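Local coordinates for N-terminal acetyltransferase-like protein (Chaetomium thermophilum, PDB 5NNP) that probably serves as the TPR-repeat auxiliary subunit of an N-terminal acetyltransferase complex, at residues R388-L394 and I417-Q421; V397-I401 and T413-I417. One frame throughout, in Å; residues are numbered along the deposited sequence.

Contact 1: residues R388-L394 and I417-Q421; sequences RDLTRAL and IFKHQ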
loop_
_atom_site.group_PDB
_atom_site.type_symbol
_atom_site.label_atom_id
_atom_site.label_comp_id
_atom_site.label_asym_id
_atom_site.label_seq_id
_atom_site.Cartn_x
_atom_site.Cartn_y
_atom_site.Cartn_z
ATOM N N ARG A 388 21.581 17.469 -17.597
ATOM C CA ARG A 388 20.690 17.978 -18.631
ATOM C C ARG A 388 21.375 18.852 -19.668
ATOM O O ARG A 388 22.130 19.779 -19.342
ATOM C CB ARG A 388 19.539 18.761 -18.001
ATOM C CG ARG A 388 18.490 19.224 -18.997
ATOM C CD ARG A 388 17.177 19.510 -18.294
ATOM N NE ARG A 388 16.545 18.279 -17.829
ATOM C CZ ARG A 388 15.539 18.242 -16.964
ATOM N NH1 ARG A 388 15.062 19.374 -16.466
ATOM N NH2 ARG A 388 15.013 17.078 -16.593
ATOM N N ASP A 389 21.096 18.525 -20.924
ATOM C CA ASP A 389 21.420 19.368 -22.063
ATOM C C ASP A 389 20.365 19.071 -23.119
ATOM O O ASP A 389 20.548 18.201 -23.965
ATOM C CB ASP A 389 22.833 19.090 -22.575
ATOM C CG ASP A 389 23.232 20.000 -23.729
ATOM O OD1 ASP A 389 22.342 20.464 -24.474
ATOM O OD2 ASP A 389 24.447 20.246 -23.895
ATOM N N LEU A 390 19.255 19.792 -23.050
ATOM C CA LEU A 390 18.073 19.436 -23.818
ATOM C C LEU A 390 18.313 19.517 -25.319
ATOM O O LEU A 390 17.675 18.804 -26.096
ATOM C CB LEU A 390 16.899 20.329 -23.423
ATOM C CG LEU A 390 16.497 20.213 -21.954
ATOM C CD1 LEU A 390 15.239 21.014 -21.697
ATOM C CD2 LEU A 390 16.298 18.756 -21.561
ATOM N N THR A 391 19.241 20.366 -25.736
ATOM C CA THR A 391 19.508 20.484 -27.158
ATOM C C THR A 391 20.171 19.214 -27.680
ATOM O O THR A 391 19.743 18.640 -28.684
ATOM C CB THR A 391 20.387 21.690 -27.469
ATOM O OG1 THR A 391 19.660 22.895 -27.187
ATOM C CG2 THR A 391 20.782 21.659 -28.929
ATOM N N ARG A 392 21.210 18.774 -26.981
ATOM C CA ARG A 392 21.909 17.555 -27.347
ATOM C C ARG A 392 21.003 16.345 -27.214
ATOM O O ARG A 392 21.110 15.382 -27.985
ATOM C CB ARG A 392 23.158 17.376 -26.485
ATOM C CG ARG A 392 24.164 18.481 -26.670
ATOM C CD ARG A 392 25.460 18.207 -25.935
ATOM N NE ARG A 392 26.031 16.915 -26.280
ATOM C CZ ARG A 392 27.165 16.456 -25.765
ATOM N NH1 ARG A 392 27.842 17.196 -24.896
ATOM N NH2 ARG A 392 27.625 15.266 -26.119
ATOM N N ALA A 393 20.114 16.385 -26.231
ATOM C CA ALA A 393 19.224 15.266 -26.023
ATOM C C ALA A 393 18.318 15.126 -27.244
ATOM O O ALA A 393 18.087 14.025 -27.744
ATOM C CB ALA A 393 18.405 15.449 -24.735
ATOM N N LEU A 394 17.826 16.258 -27.730
ATOM C CA LEU A 394 17.000 16.282 -28.928
ATOM C C LEU A 394 17.718 15.663 -30.113
ATOM O O LEU A 394 17.141 14.836 -30.824
ATOM C CB LEU A 394 16.603 17.711 -29.273
ATOM C CG LEU A 394 15.105 17.994 -29.275
ATOM C CD1 LEU A 394 14.823 19.326 -29.931
ATOM C CD2 LEU A 394 14.335 16.868 -29.945
ATOM N N ILE A 417 11.456 15.524 -23.545
ATOM C CA ILE A 417 12.397 16.612 -23.765
ATOM C C ILE A 417 11.624 17.902 -24.028
ATOM O O ILE A 417 11.936 18.975 -23.470
ATOM C CB ILE A 417 13.351 16.283 -24.932
ATOM C CG1 ILE A 417 14.112 14.994 -24.612
ATOM C CG2 ILE A 417 14.324 17.416 -25.193
ATOM C CD1 ILE A 417 15.095 14.563 -25.672
ATOM N N PHE A 418 10.592 17.788 -24.861
ATOM C CA PHE A 418 9.700 18.917 -25.108
ATOM C C PHE A 418 9.113 19.409 -23.803
ATOM O O PHE A 418 9.161 20.602 -23.512
ATOM C CB PHE A 418 8.583 18.533 -26.070
ATOM C CG PHE A 418 9.047 18.340 -27.475
ATOM C CD1 PHE A 418 10.154 19.028 -27.945
ATOM C CD2 PHE A 418 8.384 17.470 -28.326
ATOM C CE1 PHE A 418 10.588 18.862 -29.243
ATOM C CE2 PHE A 418 8.816 17.291 -29.620
ATOM C CZ PHE A 418 9.919 17.990 -30.084
ATOM N N LYS A 419 8.556 18.482 -23.027
ATOM C CA LYS A 419 8.082 18.802 -21.687
ATOM C C LYS A 419 9.106 19.649 -20.920
ATOM O O LYS A 419 8.774 20.720 -20.417
ATOM C CB LYS A 419 7.769 17.528 -20.896
ATOM C CG LYS A 419 7.000 17.803 -19.606
ATOM C CD LYS A 419 6.970 16.612 -18.679
ATOM C CE LYS A 419 8.178 16.614 -17.759
ATOM N NZ LYS A 419 8.241 15.415 -16.868
ATOM N N HIS A 420 10.350 19.178 -20.852
ATOM C CA HIS A 420 11.390 19.909 -20.134
ATOM C C HIS A 420 11.707 21.241 -20.792
ATOM O O HIS A 420 12.081 22.196 -20.112
ATOM C CB HIS A 420 12.662 19.080 -20.018
ATOM C CG HIS A 420 12.516 17.870 -19.152
ATOM N ND1 HIS A 420 13.175 16.685 -19.410
ATOM C CD2 HIS A 420 11.795 17.660 -18.028
ATOM C CE1 HIS A 420 12.865 15.799 -18.483
ATOM N NE2 HIS A 420 12.024 16.363 -17.633
ATOM N N GLN A 421 11.564 21.314 -22.114
ATOM C CA GLN A 421 11.733 22.595 -22.810
ATOM C C GLN A 421 10.574 23.547 -22.521
ATOM O O GLN A 421 10.661 24.749 -22.796
ATOM C CB GLN A 421 11.877 22.379 -24.315
ATOM C CG GLN A 421 13.236 21.819 -24.708
ATOM C CD GLN A 421 13.347 21.513 -26.191
ATOM O OE1 GLN A 421 12.341 21.355 -26.880
ATOM N NE2 GLN A 421 14.575 21.425 -26.687
#
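His420 is held twice: its ND1 is hydrogen-bonded to Asn383 OD1, and the guanidinium of Arg388 covers one face of the ring. That overlap is a flat stack, with guanidinium and ring centres 3.7 Å apart and planes inclined by 25°; Arg388 NH2 lies over the middle of the ring. The bend in the Arg388 chain at chi3 (-70°) helps lay the guanidinium down on the imidazole, and the backbone O of Asn383 accepts a hydrogen bond from Arg388 NE. With an alanine in place of His420, the guanidinium would probably lose its stacking surface and Asn383 OD1 would be left without this mate. Beside the stack, Leu390 CD1 meets His420 CB at 3.6 Å and Gln421 CG at 3.7 Å. The leucine contacts join two antiparallel helices of an alpha-solenoid, with Arg388 reaching in from the loop before the first; the axes of 390-394 and 417-421 run at 157° and approach to 10.3 Å, and segment 388-394 falls within a predicted TPR repeat. In the interior, Ile417 CD1 abuts Ala393 CB at 3.6 Å, while its CG2 branch faces Leu390 CB and Leu394 CG. Leu394 splits its methyls, CD1 reaching Gln421 NE2 at 3.9 Å and CD2 approaching Phe418 CE1 obliquely at 4.3 Å. Asp389 N-caps helix 390-403: its OD1 accepts an almost straight bond of 3.2 Å from Arg392 N and a weak one from Thr391 N.

Contact 2: residues V397-I401 and T413-I417; sequences VEKAI and TKARI. With PO4 (phosphate ion), chain U.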
loop_
_atom_site.group_PDB
_atom_site.type_symbol
_atom_site.label_atom_id
_atom_site.label_comp_id
_atom_site.label_asym_id
_atom_site.label_seq_id
_atom_site.Cartn_x
_atom_site.Cartn_y
_atom_site.Cartn_z
ATOM N N VAL A 397 17.977 11.817 -29.761
ATOM C CA VAL A 397 16.727 11.092 -29.934
ATOM C C VAL A 397 16.308 11.104 -31.402
ATOM O O VAL A 397 15.769 10.118 -31.900
ATOM C CB VAL A 397 15.588 11.658 -29.060
ATOM C CG1 VAL A 397 14.274 10.963 -29.352
ATOM C CG2 VAL A 397 15.929 11.496 -27.596
ATOM N N GLU A 398 16.559 12.209 -32.091
ATOM C CA GLU A 398 16.229 12.302 -33.509
ATOM C C GLU A 398 17.054 11.328 -34.361
ATOM O O GLU A 398 16.542 10.760 -35.333
ATOM C CB GLU A 398 16.430 13.735 -34.031
ATOM C CG GLU A 398 15.287 14.693 -33.714
ATOM C CD GLU A 398 13.941 14.244 -34.289
ATOM O OE1 GLU A 398 12.916 14.841 -33.915
ATOM O OE2 GLU A 398 13.897 13.304 -35.119
ATOM N N LYS A 399 18.321 11.145 -34.003
ATOM C CA LYS A 399 19.168 10.203 -34.713
ATOM C C LYS A 399 18.680 8.787 -34.472
ATOM O O LYS A 399 18.713 7.950 -35.369
ATOM C CB LYS A 399 20.630 10.339 -34.284
ATOM C CG LYS A 399 21.331 11.568 -34.843
ATOM C CD LYS A 399 22.825 11.376 -34.868
ATOM C CE LYS A 399 23.565 12.657 -35.228
ATOM N NZ LYS A 399 23.752 13.528 -34.035
ATOM N N ALA A 400 18.216 8.536 -33.253
ATOM C CA ALA A 400 17.631 7.257 -32.886
ATOM C C ALA A 400 16.346 6.985 -33.677
ATOM O O ALA A 400 16.160 5.897 -34.231
ATOM C CB ALA A 400 17.364 7.227 -31.395
ATOM N N ILE A 401 15.470 7.983 -33.737
ATOM C CA ILE A 401 14.224 7.878 -34.485
ATOM C C ILE A 401 14.439 7.788 -36.012
ATOM O O ILE A 401 13.653 7.150 -36.721
ATOM C CB ILE A 401 13.311 9.066 -34.156
ATOM C CG1 ILE A 401 12.914 8.999 -32.673
ATOM C CG2 ILE A 401 12.094 9.077 -35.062
ATOM C CD1 ILE A 401 12.077 10.156 -32.182
ATOM N N THR A 413 10.546 9.442 -25.104
ATOM C CA THR A 413 11.624 10.267 -24.580
ATOM C C THR A 413 11.630 11.644 -25.244
ATOM O O THR A 413 11.875 12.664 -24.589
ATOM C CB THR A 413 12.991 9.587 -24.779
ATOM O OG1 THR A 413 13.144 8.547 -23.809
ATOM C CG2 THR A 413 14.125 10.584 -24.596
ATOM N N LYS A 414 11.358 11.667 -26.546
ATOM C CA LYS A 414 11.319 12.913 -27.289
ATOM C C LYS A 414 10.312 13.888 -26.698
ATOM O O LYS A 414 10.631 15.055 -26.440
ATOM C CB LYS A 414 10.976 12.646 -28.744
ATOM C CG LYS A 414 11.087 13.874 -29.607
ATOM C CD LYS A 414 10.989 13.514 -31.047
ATOM C CE LYS A 414 10.035 14.434 -31.741
ATOM N NZ LYS A 414 10.258 14.340 -33.200
ATOM N N ALA A 415 9.091 13.397 -26.503
ATOM C CA ALA A 415 8.041 14.157 -25.832
ATOM C C ALA A 415 8.496 14.710 -24.479
ATOM O O ALA A 415 8.127 15.822 -24.103
ATOM C CB ALA A 415 6.782 13.277 -25.647
ATOM N N ARG A 416 9.279 13.929 -23.748
ATOM C CA ARG A 416 9.696 14.314 -22.404
ATOM C C ARG A 416 10.687 15.471 -22.463
ATOM O O ARG A 416 10.743 16.307 -21.561
ATOM C CB ARG A 416 10.307 13.119 -21.664
ATOM C CG ARG A 416 10.699 13.408 -20.228
ATOM C CD ARG A 416 11.222 12.158 -19.528
ATOM N NE ARG A 416 10.160 11.200 -19.225
ATOM C CZ ARG A 416 9.897 10.108 -19.939
ATOM N NH1 ARG A 416 10.622 9.815 -21.014
ATOM N NH2 ARG A 416 8.907 9.298 -19.573
ATOM N N ILE A 417 11.456 15.524 -23.545
ATOM C CA ILE A 417 12.397 16.612 -23.765
ATOM C C ILE A 417 11.624 17.902 -24.028
ATOM O O ILE A 417 11.936 18.975 -23.470
ATOM C CB ILE A 417 13.351 16.283 -24.932
ATOM C CG1 ILE A 417 14.112 14.994 -24.612
ATOM C CG2 ILE A 417 14.324 17.416 -25.193
ATOM C CD1 ILE A 417 15.095 14.563 -25.672
HETATM P P PO4 U . 7.138 11.615 -16.987
HETATM O O1 PO4 U . 7.063 12.382 -18.284
HETATM O O2 PO4 U . 7.809 12.494 -15.955
HETATM O O3 PO4 U . 5.751 11.254 -16.501
HETATM O O4 PO4 U . 7.930 10.349 -17.213
#
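Consecutive antiparallel helices of a TPR-type alpha-solenoid meet where Val397 packs against Thr413, Lys414 and Ile417. The short axes of 397-401 and 413-417 run at 155° and come within 11.0 Å, and the nearest CA atoms belong to Val397 and Lys414. Val397 works with both branches. Its CG2 methyl touches Thr413 CG2 at 3.6 Å and Ile417 CD1 at 3.7 Å, while CG1 rests on Lys414 CB at 3.8 Å. The methyl of Thr413 is thus turned to the interface, and its hydroxyl OG1 is taken up by a hydrogen bond with Tyr376 OH. Lys414 starts with CG anti to the backbone N (chi1 -173°), which sends its chain across the gap between the helices. On the way, its CD passes Ile401 CD1 at 3.7 Å, the two side chains crossing at about a right angle. Its NZ then forms a salt bridge with Glu398 OE1 at 2.8 Å, although the modelled position of that ammonium is less certain than the rest. On another side of helix 408-421, Arg416 directs the edge of its guanidinium at a phosphate, probably from the crystallisation liquor: NE and NH2 both donate to phosphate O4, at 3.1 Å and 2.8 Å, and Lys450 NZ binds the same ion. Around the pair, Val397 and Thr413 also touch helix 369-381 through Ala379 and Gln380, whereas Ala415 turns to Thr430 and Met431 on helix 424-436.

Overall arrangement
Both contacts join helix 390-403 to helix 408-421, and their centres lie about 9 Å apart. Along the chain the segments run 388-394, 397-401, 413-417 and 417-421, so contact 2 sits nearer the connection between the helices and contact 1 nearer their far ends, as expected of an antiparallel pair. Ile417 belongs to both, which makes the apolar seam continuous from one to the other. The centre of each contact is about 34 Å from the centre of the chain, within the range of the NatA auxiliary-subunit family. Helix 424-436 adjoins the second helix of the pair at both contacts, consistent with the successive helix stacking of a TPR-like superhelix.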